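Local coordinates for uncharacterized protein (Bacteroides uniformis ATCC 8492, PDB 4Q68) that probably hydrolyses the amide bond between N-acetylmuramic acid and L-alanine in peptidoglycan fragments, as a member of an NlpC/P60 amidase family, at residues P169-G174 with G192-A197; K200-H205 with V213-V218; D106-M111 with I233-M238. All coordinates share one frame; numbering follows the deposited sequence. Where two conformers were deposited one is given.

Interaction 1. Residues P169-G174 with G192-A197; sequences PWIKDG and GIAFYA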
loop_
_atom_site.group_PDB
_atom_site.type_symbol
_atom_site.label_atom_id
_atom_site.label_comp_id
_atom_site.label_asym_id
_atom_site.label_seq_id
_atom_site.Cartn_x
_atom_site.Cartn_y
_atom_site.Cartn_z
ATOM N N PRO A 169 -14.534 8.637 -12.795
ATOM C CA PRO A 169 -15.648 8.578 -11.847
ATOM C C PRO A 169 -15.689 7.325 -10.966
ATOM O O PRO A 169 -16.360 7.334 -9.943
ATOM C CB PRO A 169 -16.885 8.672 -12.748
ATOM C CG PRO A 169 -16.422 8.257 -14.085
ATOM C CD PRO A 169 -15.007 8.717 -14.189
ATOM N N TRP A 170 -14.973 6.275 -11.355
ATOM C CA TRP A 170 -14.901 5.072 -10.549
ATOM C C TRP A 170 -13.755 5.075 -9.529
ATOM O O TRP A 170 -13.633 4.140 -8.757
ATOM C CB TRP A 170 -14.837 3.836 -11.446
ATOM C CG TRP A 170 -13.764 3.813 -12.470
ATOM C CD1 TRP A 170 -13.891 4.146 -13.779
ATOM C CD2 TRP A 170 -12.420 3.354 -12.307
ATOM N NE1 TRP A 170 -12.713 3.943 -14.446
ATOM C CE2 TRP A 170 -11.790 3.460 -13.563
ATOM C CE3 TRP A 170 -11.690 2.860 -11.226
ATOM C CZ2 TRP A 170 -10.468 3.075 -13.770
ATOM C CZ3 TRP A 170 -10.374 2.478 -11.433
ATOM C CH2 TRP A 170 -9.774 2.596 -12.695
ATOM N N ILE A 171 -12.926 6.119 -9.537
ATOM C CA ILE A 171 -11.936 6.344 -8.491
ATOM C C ILE A 171 -12.561 7.365 -7.552
ATOM O O ILE A 171 -12.951 8.449 -8.003
ATOM C CB ILE A 171 -10.597 6.864 -9.039
ATOM C CG1 ILE A 171 -10.022 5.871 -10.046
ATOM C CG2 ILE A 171 -9.640 7.146 -7.879
ATOM C CD1 ILE A 171 -8.827 6.382 -10.819
ATOM N N LYS A 172 -12.658 7.020 -6.272
ATOM C CA LYS A 172 -13.379 7.825 -5.294
ATOM C C LYS A 172 -12.476 8.315 -4.161
ATOM O O LYS A 172 -11.467 7.672 -3.814
ATOM C CB LYS A 172 -14.519 6.983 -4.722
ATOM C CG LYS A 172 -15.484 6.541 -5.810
ATOM C CD LYS A 172 -16.684 5.771 -5.327
ATOM C CE LYS A 172 -17.519 5.295 -6.515
ATOM N NZ LYS A 172 -17.698 6.383 -7.514
ATOM N N ASP A 173 -12.857 9.439 -3.565
ATOM C CA ASP A 173 -12.216 9.909 -2.346
ATOM C C ASP A 173 -12.052 8.747 -1.374
ATOM O O ASP A 173 -12.984 7.970 -1.131
ATOM C CB ASP A 173 -13.081 10.966 -1.657
ATOM C CG ASP A 173 -12.891 12.361 -2.204
ATOM O OD1 ASP A 173 -11.820 12.651 -2.759
ATOM O OD2 ASP A 173 -13.838 13.184 -2.062
ATOM N N GLY A 174 -10.853 8.634 -0.815
ATOM C CA GLY A 174 -10.568 7.596 0.179
ATOM C C GLY A 174 -10.074 6.283 -0.380
ATOM O O GLY A 174 -9.638 5.432 0.386
ATOM N N GLY A 192 -0.789 5.703 -1.640
ATOM C CA GLY A 192 -1.402 6.836 -1.005
ATOM C C GLY A 192 -2.918 6.706 -1.039
ATOM O O GLY A 192 -3.456 5.661 -1.377
ATOM N N ILE A 193 -3.585 7.794 -0.659
ATOM C CA ILE A 193 -5.037 7.857 -0.550
ATOM C C ILE A 193 -5.566 8.901 -1.540
ATOM O O ILE A 193 -5.066 10.030 -1.588
ATOM C CB ILE A 193 -5.438 8.241 0.902
ATOM C CG1 ILE A 193 -4.840 7.260 1.919
ATOM C CG2 ILE A 193 -6.946 8.329 1.046
ATOM C CD1 ILE A 193 -5.328 5.845 1.770
ATOM N N ALA A 194 -6.569 8.530 -2.329
ATOM C CA ALA A 194 -7.158 9.433 -3.305
ATOM C C ALA A 194 -7.907 10.591 -2.654
ATOM O O ALA A 194 -8.685 10.390 -1.731
ATOM C CB ALA A 194 -8.114 8.660 -4.188
ATOM N N PHE A 195 -7.695 11.787 -3.185
ATOM C CA PHE A 195 -8.335 12.999 -2.687
ATOM C C PHE A 195 -8.634 13.921 -3.867
ATOM O O PHE A 195 -7.719 14.432 -4.509
ATOM C CB PHE A 195 -7.384 13.685 -1.706
ATOM C CG PHE A 195 -7.814 15.070 -1.243
ATOM C CD1 PHE A 195 -9.146 15.397 -1.036
ATOM C CD2 PHE A 195 -6.863 16.026 -0.956
ATOM C CE1 PHE A 195 -9.513 16.667 -0.601
ATOM C CE2 PHE A 195 -7.238 17.293 -0.503
ATOM C CZ PHE A 195 -8.553 17.604 -0.331
ATOM N N TYR A 196 -9.924 14.151 -4.113
ATOM C CA TYR A 196 -10.349 15.129 -5.110
ATOM C C TYR A 196 -10.420 16.500 -4.453
ATOM O O TYR A 196 -11.178 16.719 -3.505
ATOM C CB TYR A 196 -11.697 14.775 -5.704
ATOM C CG TYR A 196 -11.658 13.620 -6.671
ATOM C CD1 TYR A 196 -11.409 13.826 -8.014
ATOM C CD2 TYR A 196 -11.853 12.314 -6.239
ATOM C CE1 TYR A 196 -11.386 12.772 -8.908
ATOM C CE2 TYR A 196 -11.822 11.248 -7.128
ATOM C CZ TYR A 196 -11.598 11.481 -8.465
ATOM O OH TYR A 196 -11.569 10.455 -9.373
ATOM N N ALA A 197 -9.641 17.434 -4.984
ATOM C CA ALA A 197 -9.609 18.805 -4.499
ATOM C C ALA A 197 -9.911 19.678 -5.697
ATOM O O ALA A 197 -9.140 19.703 -6.661
ATOM C CB ALA A 197 -8.246 19.141 -3.902
HETATM O O HOH W 1 -12.987 15.753 -1.892
#

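Interaction 2. Residues K200-H205 with V213-V218; sequences KLLLVH and VVVSKV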
loop_
_atom_site.group_PDB
_atom_site.type_symbol
_atom_site.label_atom_id
_atom_site.label_comp_id
_atom_site.label_asym_id
_atom_site.label_seq_id
_atom_site.Cartn_x
_atom_site.Cartn_y
_atom_site.Cartn_z
ATOM N N LYS A 200 -9.570 18.083 -9.169
ATOM C CA LYS A 200 -8.325 17.399 -9.507
ATOM C C LYS A 200 -8.173 16.206 -8.590
ATOM O O LYS A 200 -8.413 16.309 -7.388
ATOM C CB LYS A 200 -7.124 18.317 -9.344
ATOM C CG LYS A 200 -7.185 19.486 -10.286
ATOM C CD LYS A 200 -5.986 20.403 -10.168
ATOM C CE LYS A 200 -6.010 21.502 -11.221
ATOM N NZ LYS A 200 -7.190 22.378 -11.061
ATOM N N LEU A 201 -7.761 15.067 -9.146
ATOM C CA LEU A 201 -7.423 13.909 -8.337
ATOM C C LEU A 201 -5.981 14.032 -7.866
ATOM O O LEU A 201 -5.037 13.907 -8.657
ATOM C CB LEU A 201 -7.628 12.620 -9.111
ATOM C CG LEU A 201 -7.162 11.352 -8.400
ATOM C CD1 LEU A 201 -7.859 11.132 -7.067
ATOM C CD2 LEU A 201 -7.360 10.156 -9.302
ATOM N N LEU A 202 -5.855 14.327 -6.568
ATOM C CA LEU A 202 -4.598 14.444 -5.848
ATOM C C LEU A 202 -4.386 13.193 -5.005
ATOM O O LEU A 202 -5.246 12.320 -4.908
ATOM C CB LEU A 202 -4.602 15.683 -4.941
ATOM C CG LEU A 202 -5.039 16.998 -5.565
ATOM C CD1 LEU A 202 -4.925 18.107 -4.549
ATOM C CD2 LEU A 202 -4.227 17.313 -6.822
ATOM N N LEU A 203 -3.201 13.098 -4.422
ATOM C CA LEU A 203 -2.863 12.002 -3.531
ATOM C C LEU A 203 -2.446 12.537 -2.165
ATOM O O LEU A 203 -1.625 13.458 -2.078
ATOM C CB LEU A 203 -1.720 11.181 -4.131
ATOM C CG LEU A 203 -1.561 9.780 -3.565
ATOM C CD1 LEU A 203 -2.703 8.889 -4.025
ATOM C CD2 LEU A 203 -0.230 9.179 -3.988
ATOM N N VAL A 204 -3.028 11.978 -1.111
ATOM C CA VAL A 204 -2.547 12.167 0.249
ATOM C C VAL A 204 -1.565 11.028 0.492
ATOM O O VAL A 204 -1.918 9.858 0.373
ATOM C CB VAL A 204 -3.701 12.135 1.263
ATOM C CG1 VAL A 204 -3.164 12.197 2.684
ATOM C CG2 VAL A 204 -4.648 13.283 0.991
ATOM N N HIS A 205 -0.311 11.343 0.789
ATOM C CA HIS A 205 0.708 10.320 0.862
ATOM C C HIS A 205 1.900 10.766 1.680
ATOM O O HIS A 205 2.135 11.958 1.878
ATOM C CB HIS A 205 1.144 9.897 -0.552
ATOM C CG HIS A 205 1.911 10.943 -1.300
ATOM N ND1 HIS A 205 3.170 10.702 -1.782
ATOM C CD2 HIS A 205 1.607 12.217 -1.643
ATOM C CE1 HIS A 205 3.617 11.775 -2.394
ATOM N NE2 HIS A 205 2.691 12.715 -2.321
ATOM N N VAL A 213 3.926 13.669 5.504
ATOM C CA VAL A 213 2.671 13.386 4.820
ATOM C C VAL A 213 2.114 14.688 4.249
ATOM O O VAL A 213 2.007 15.697 4.957
ATOM C CB VAL A 213 1.657 12.747 5.785
ATOM C CG1 VAL A 213 0.324 12.505 5.109
ATOM C CG2 VAL A 213 2.201 11.448 6.370
ATOM N N VAL A 214 1.768 14.650 2.965
ATOM C CA VAL A 214 1.327 15.825 2.219
ATOM C C VAL A 214 0.099 15.505 1.372
ATOM O O VAL A 214 -0.207 14.347 1.077
ATOM C CB VAL A 214 2.428 16.352 1.268
ATOM C CG1 VAL A 214 3.685 16.696 2.042
ATOM C CG2 VAL A 214 2.738 15.345 0.158
ATOM N N VAL A 215 -0.581 16.571 0.966
ATOM C CA VAL A 215 -1.441 16.566 -0.210
ATOM C C VAL A 215 -0.541 16.898 -1.395
ATOM O O VAL A 215 0.170 17.901 -1.382
ATOM C CB VAL A 215 -2.551 17.636 -0.106
ATOM C CG1 VAL A 215 -3.343 17.705 -1.397
ATOM C CG2 VAL A 215 -3.449 17.385 1.075
ATOM N N SER A 216 -0.554 16.076 -2.433
ATOM C CA SER A 216 0.301 16.334 -3.576
ATOM C C SER A 216 0.015 17.697 -4.197
ATOM O O SER A 216 -1.123 18.135 -4.295
ATOM C CB SER A 216 0.174 15.213 -4.606
ATOM O OG SER A 216 -1.124 15.124 -5.156
ATOM N N LYS A 217 1.081 18.370 -4.623
ATOM C CA LYS A 217 0.953 19.686 -5.252
ATOM C C LYS A 217 0.493 19.580 -6.705
ATOM O O LYS A 217 -0.083 20.530 -7.240
ATOM C CB LYS A 217 2.261 20.469 -5.179
ATOM C CG LYS A 217 2.663 20.922 -3.785
ATOM C CD LYS A 217 1.833 22.094 -3.289
ATOM C CE LYS A 217 2.428 22.706 -2.027
ATOM N NZ LYS A 217 3.710 23.425 -2.283
ATOM N N VAL A 218 0.747 18.435 -7.332
ATOM C CA VAL A 218 0.309 18.157 -8.679
ATOM C C VAL A 218 -0.658 16.981 -8.634
ATOM O O VAL A 218 -0.663 16.192 -7.678
ATOM C CB VAL A 218 1.509 17.872 -9.622
ATOM C CG1 VAL A 218 2.447 19.064 -9.632
ATOM C CG2 VAL A 218 2.266 16.591 -9.228
#

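Interaction 3. Residues D106-M111 with I233-M238; sequences DVTGAM and IRVLRM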
loop_
_atom_site.group_PDB
_atom_site.type_symbol
_atom_site.label_atom_id
_atom_site.label_comp_id
_atom_site.label_asym_id
_atom_site.label_seq_id
_atom_site.Cartn_x
_atom_site.Cartn_y
_atom_site.Cartn_z
ATOM N N ASP A 106 -10.962 -4.902 -4.992
ATOM C CA ASP A 106 -10.032 -4.586 -6.067
ATOM C C ASP A 106 -10.822 -3.849 -7.149
ATOM O O ASP A 106 -11.491 -4.445 -7.990
ATOM C CB ASP A 106 -9.365 -5.864 -6.557
ATOM C CG ASP A 106 -8.264 -5.610 -7.557
ATOM O OD1 ASP A 106 -8.263 -4.508 -8.152
ATOM O OD2 ASP A 106 -7.390 -6.501 -7.717
ATOM N N VAL A 107 -10.768 -2.525 -7.095
ATOM C CA VAL A 107 -11.567 -1.683 -7.982
ATOM C C VAL A 107 -11.042 -1.735 -9.410
ATOM O O VAL A 107 -11.826 -1.897 -10.350
ATOM C CB VAL A 107 -11.638 -0.238 -7.470
ATOM C CG1 VAL A 107 -12.468 0.626 -8.378
ATOM C CG2 VAL A 107 -12.176 -0.190 -6.054
ATOM N N THR A 108 -9.731 -1.596 -9.605
ATOM C CA THR A 108 -9.177 -1.763 -10.945
ATOM C C THR A 108 -9.502 -3.150 -11.517
ATOM O O THR A 108 -9.681 -3.280 -12.728
ATOM C CB THR A 108 -7.653 -1.467 -10.998
ATOM O OG1 THR A 108 -7.069 -1.622 -9.700
ATOM C CG2 THR A 108 -7.391 -0.060 -11.473
ATOM N N GLY A 109 -9.610 -4.167 -10.658
ATOM C CA GLY A 109 -10.020 -5.504 -11.088
ATOM C C GLY A 109 -11.331 -5.497 -11.860
ATOM O O GLY A 109 -11.504 -6.267 -12.790
ATOM N N ALA A 110 -12.261 -4.642 -11.456
ATOM C CA ALA A 110 -13.560 -4.524 -12.105
ATOM C C ALA A 110 -13.596 -3.475 -13.197
ATOM O O ALA A 110 -14.318 -3.636 -14.174
ATOM C CB ALA A 110 -14.623 -4.190 -11.065
HETATM N N MSE A 111 -12.839 -2.397 -13.054
HETATM C CA MSE A 111 -13.058 -1.204 -13.860
HETATM C C MSE A 111 -12.034 -0.951 -14.958
HETATM O O MSE A 111 -12.307 -0.168 -15.859
HETATM C CB MSE A 111 -13.142 0.024 -12.956
HETATM C CG MSE A 111 -14.120 -0.130 -11.810
HETATM SE SE MSE A 111 -15.901 -0.754 -12.348
HETATM C CE MSE A 111 -16.538 0.892 -13.105
ATOM N N ILE A 233 -1.531 2.545 -11.896
ATOM C CA ILE A 233 -2.052 2.351 -10.545
ATOM C C ILE A 233 -2.965 1.147 -10.466
ATOM O O ILE A 233 -3.658 0.803 -11.426
ATOM C CB ILE A 233 -2.810 3.610 -10.007
ATOM C CG1 ILE A 233 -4.010 3.984 -10.885
ATOM C CG2 ILE A 233 -1.839 4.775 -9.861
ATOM C CD1 ILE A 233 -4.840 5.135 -10.346
ATOM N N ARG A 234 -2.984 0.548 -9.283
ATOM C CA ARG A 234 -4.074 -0.284 -8.818
ATOM C C ARG A 234 -4.879 0.553 -7.823
ATOM O O ARG A 234 -4.317 1.352 -7.076
ATOM C CB ARG A 234 -3.567 -1.580 -8.168
ATOM C CG ARG A 234 -2.792 -2.461 -9.136
ATOM C CD ARG A 234 -2.309 -3.756 -8.539
ATOM N NE ARG A 234 -3.428 -4.644 -8.231
ATOM C CZ ARG A 234 -3.314 -5.873 -7.739
ATOM N NH1 ARG A 234 -2.135 -6.374 -7.431
ATOM N NH2 ARG A 234 -4.387 -6.614 -7.538
ATOM N N VAL A 235 -6.194 0.375 -7.846
ATOM C CA VAL A 235 -7.118 1.115 -7.005
ATOM C C VAL A 235 -7.874 0.108 -6.147
ATOM O O VAL A 235 -8.521 -0.806 -6.677
ATOM C CB VAL A 235 -8.114 1.932 -7.857
ATOM C CG1 VAL A 235 -9.095 2.676 -6.972
ATOM C CG2 VAL A 235 -7.368 2.893 -8.769
ATOM N N LEU A 236 -7.742 0.264 -4.833
ATOM C CA LEU A 236 -8.373 -0.618 -3.857
ATOM C C LEU A 236 -9.324 0.207 -3.006
ATOM O O LEU A 236 -9.150 1.418 -2.848
ATOM C CB LEU A 236 -7.346 -1.287 -2.939
ATOM C CG LEU A 236 -6.215 -2.094 -3.580
ATOM C CD1 LEU A 236 -6.719 -3.039 -4.657
ATOM C CD2 LEU A 236 -5.097 -1.204 -4.115
ATOM N N ARG A 237 -10.328 -0.442 -2.427
ATOM C CA ARG A 237 -11.330 0.263 -1.637
ATOM C C ARG A 237 -11.650 -0.535 -0.388
ATOM O O ARG A 237 -11.928 -1.734 -0.451
ATOM C CB ARG A 237 -12.579 0.480 -2.481
ATOM C CG ARG A 237 -13.679 1.322 -1.826
ATOM C CD ARG A 237 -14.780 1.668 -2.807
ATOM N NE ARG A 237 -14.240 2.484 -3.885
ATOM C CZ ARG A 237 -14.666 2.503 -5.143
ATOM N NH1 ARG A 237 -15.707 1.779 -5.548
ATOM N NH2 ARG A 237 -14.024 3.274 -6.017
HETATM N N MSE A 238 -11.648 0.139 0.748
HETATM C CA MSE A 238 -12.087 -0.462 2.005
HETATM C C MSE A 238 -13.477 -1.051 1.879
HETATM O O MSE A 238 -14.368 -0.428 1.287
HETATM C CB MSE A 238 -12.118 0.614 3.096
HETATM C CG MSE A 238 -12.561 0.105 4.446
HETATM SE SE MSE A 238 -12.696 1.455 5.812
HETATM C CE MSE A 238 -14.228 2.413 5.051
HETATM O O HOH W 2 -5.974 -3.994 -9.323
#

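Interaction 1. Residues P169-G174 with G192-A197
The carboxylate of Asp173 reaches both the backbone and the ring edge of Tyr196. OD1 of Asp173 accepts from Tyr196 N at 2.8 Å, and the bond is almost straight (176°). The same oxygen sits in the plane of the tyrosine ring at its edge, 3.5 Å from CD2 of Tyr196, with carboxylate and ring planes 61° apart. OD2 accepts a hydrogen bond from a water that also donates to Tyr196 O, so the carboxylate holds the peptide group on each side of this residue, one directly and one through the water.

With CG anti to the carbonyl carbon and beside the backbone N, the ring of Tyr196 runs out along the loop, and its side chain crosses that of Ile171 at about a right angle. Tyr196 OH donates to Ile171 O at 2.8 Å, approaching from above the carbonyl plane (40° out of it). Two residues before Tyr196, the methyl of Ala194 points toward the loop and comes within 3.5 Å of Lys172 O. Gly174 N closes the join on Ala194 O at 2.9 Å, while CG2 of Ile193 packs on Gly174 CA.

These bonds carry the pairing of strands 176-181 and 188-197 back into the loop that leads to the former. On its other edge strand 188-197 pairs with strand 200-207, whose Leu201 touches Ala194 and Tyr196, and Leu8 of helix 2-12 packs against Asp173 and Phe195.

Interaction 2. Residues K200-H205 with V213-V218
Ser216 and Leu203 face each other in a pair where a side chain does half the work of the backbone. Ser216 N donates to Leu203 O at 2.9 Å, but the return bond runs from Leu203 N to Ser216 OG, 3.0 Å long and nearly straight at 174°. The hydroxyl can take that place because OG lies between the backbone N and the carbonyl carbon (chi1 64°), turned toward strand 200-207. The hydroxyl in turn donates to Val218 O at 2.8 Å, which ties the chain at Val218 to the same oxygen. An alanine here would probably leave Leu203 N without its acceptor and Val218 O without its donor, and the chain around Val218 freer to move.

Further along, this is the regular part of an antiparallel beta hairpin made by strands 200-207 and 212-215. Val204 and Val215 form a non-hydrogen-bonded pair, and His205 and Val214 a hydrogen-bonded one with His205 N giving to Val214 O and Val214 N to His205 O.

On the face of His205 and Val214 the two side chains lie side by side and point the same way, CG2 of Val214 reaching NE2 of His205 at 3.6 Å. CG of His205 lies between the backbone N and the carbonyl carbon (chi1 69°), and ND1 is hydrogen-bonded to His190 NE2; this is consistent with the histidine pair of a Cys-His-His triad, as in many NlpC/P60 enzymes. Met223 of helix 220-225 touches His205, Leu203 and Ser216. Leu202, in contrast, sends CD1 to CG1 of Val215 at 3.5 Å and CD2 toward Val218 O at 3.8 Å.

Interaction 3. Residues D106-M111 with I233-M238
Asp106 and Leu236 are the last bridge between two antiparallel strands, a non-hydrogen-bonded pair with CA atoms 4.8 Å apart. Directly after Asp106 the chain turns into helix 107-111, whose axis passes 6.9 Å from that of strand 233-238 at 111°. Val235 O receives both amides at the start of this helix, Val107 N at 2.9 Å and Thr108 N at 3.3 Å. In exchange, Val235 N gives a nearly straight bond (173°) to Thr108 OG1, which lies 2.9 Å away. Thr108 has chi1 at 23°, well off a staggered position, with OG1 directed at this amide.

Asp106 is the N-cap of the helix: its OD1 accepts from Gly109 N, from above the carboxylate plane. Helix 107-111 thus carries the pairing on along the edge of strand 230-238 where strand 104-106 stops, within the antiparallel sheet of this papain-like (clan CA) fold.

The other carboxylate oxygen, OD2, forms a salt bridge with Arg234 NH2 at 3.0 Å, lying in the guanidinium plane at its edge. A water fills the corner between these groups, donating to Asp106 OD1, accepting from Arg234 NE and bonded to Thr108 OG1 as well. Val107 supplies the apolar contact. Its CB packs on CG1 of Val235, and its CG2 sits over the centre of the Arg237 guanidinium, 3.8 Å above the plane, while Arg237 NE is salt-bridged to Asp175.

All three contacts reach the same sheet. Interactions 1 and 2, with centres about 10 Å apart, share the seam between strands 188-197 and 200-207, where Phe195 O lies 2.8 Å from Leu202 N, a probable hydrogen bond. Interaction 3, about 12 Å from interaction 1 between centres, meets it through Trp170: the indole packs on Val107 and Met111, and Trp170 O probably accepts from Arg237 NH2. Interactions 2 and 3 stay about 6 Å apart at their nearest atoms. Interaction 2 includes one of the two probable triad histidines; the strand of interaction 1 carries the other. The side chains of Tyr196 and Leu202 lie about 10 Å, and that of Arg234 about 9 Å, from a bound sodium ion.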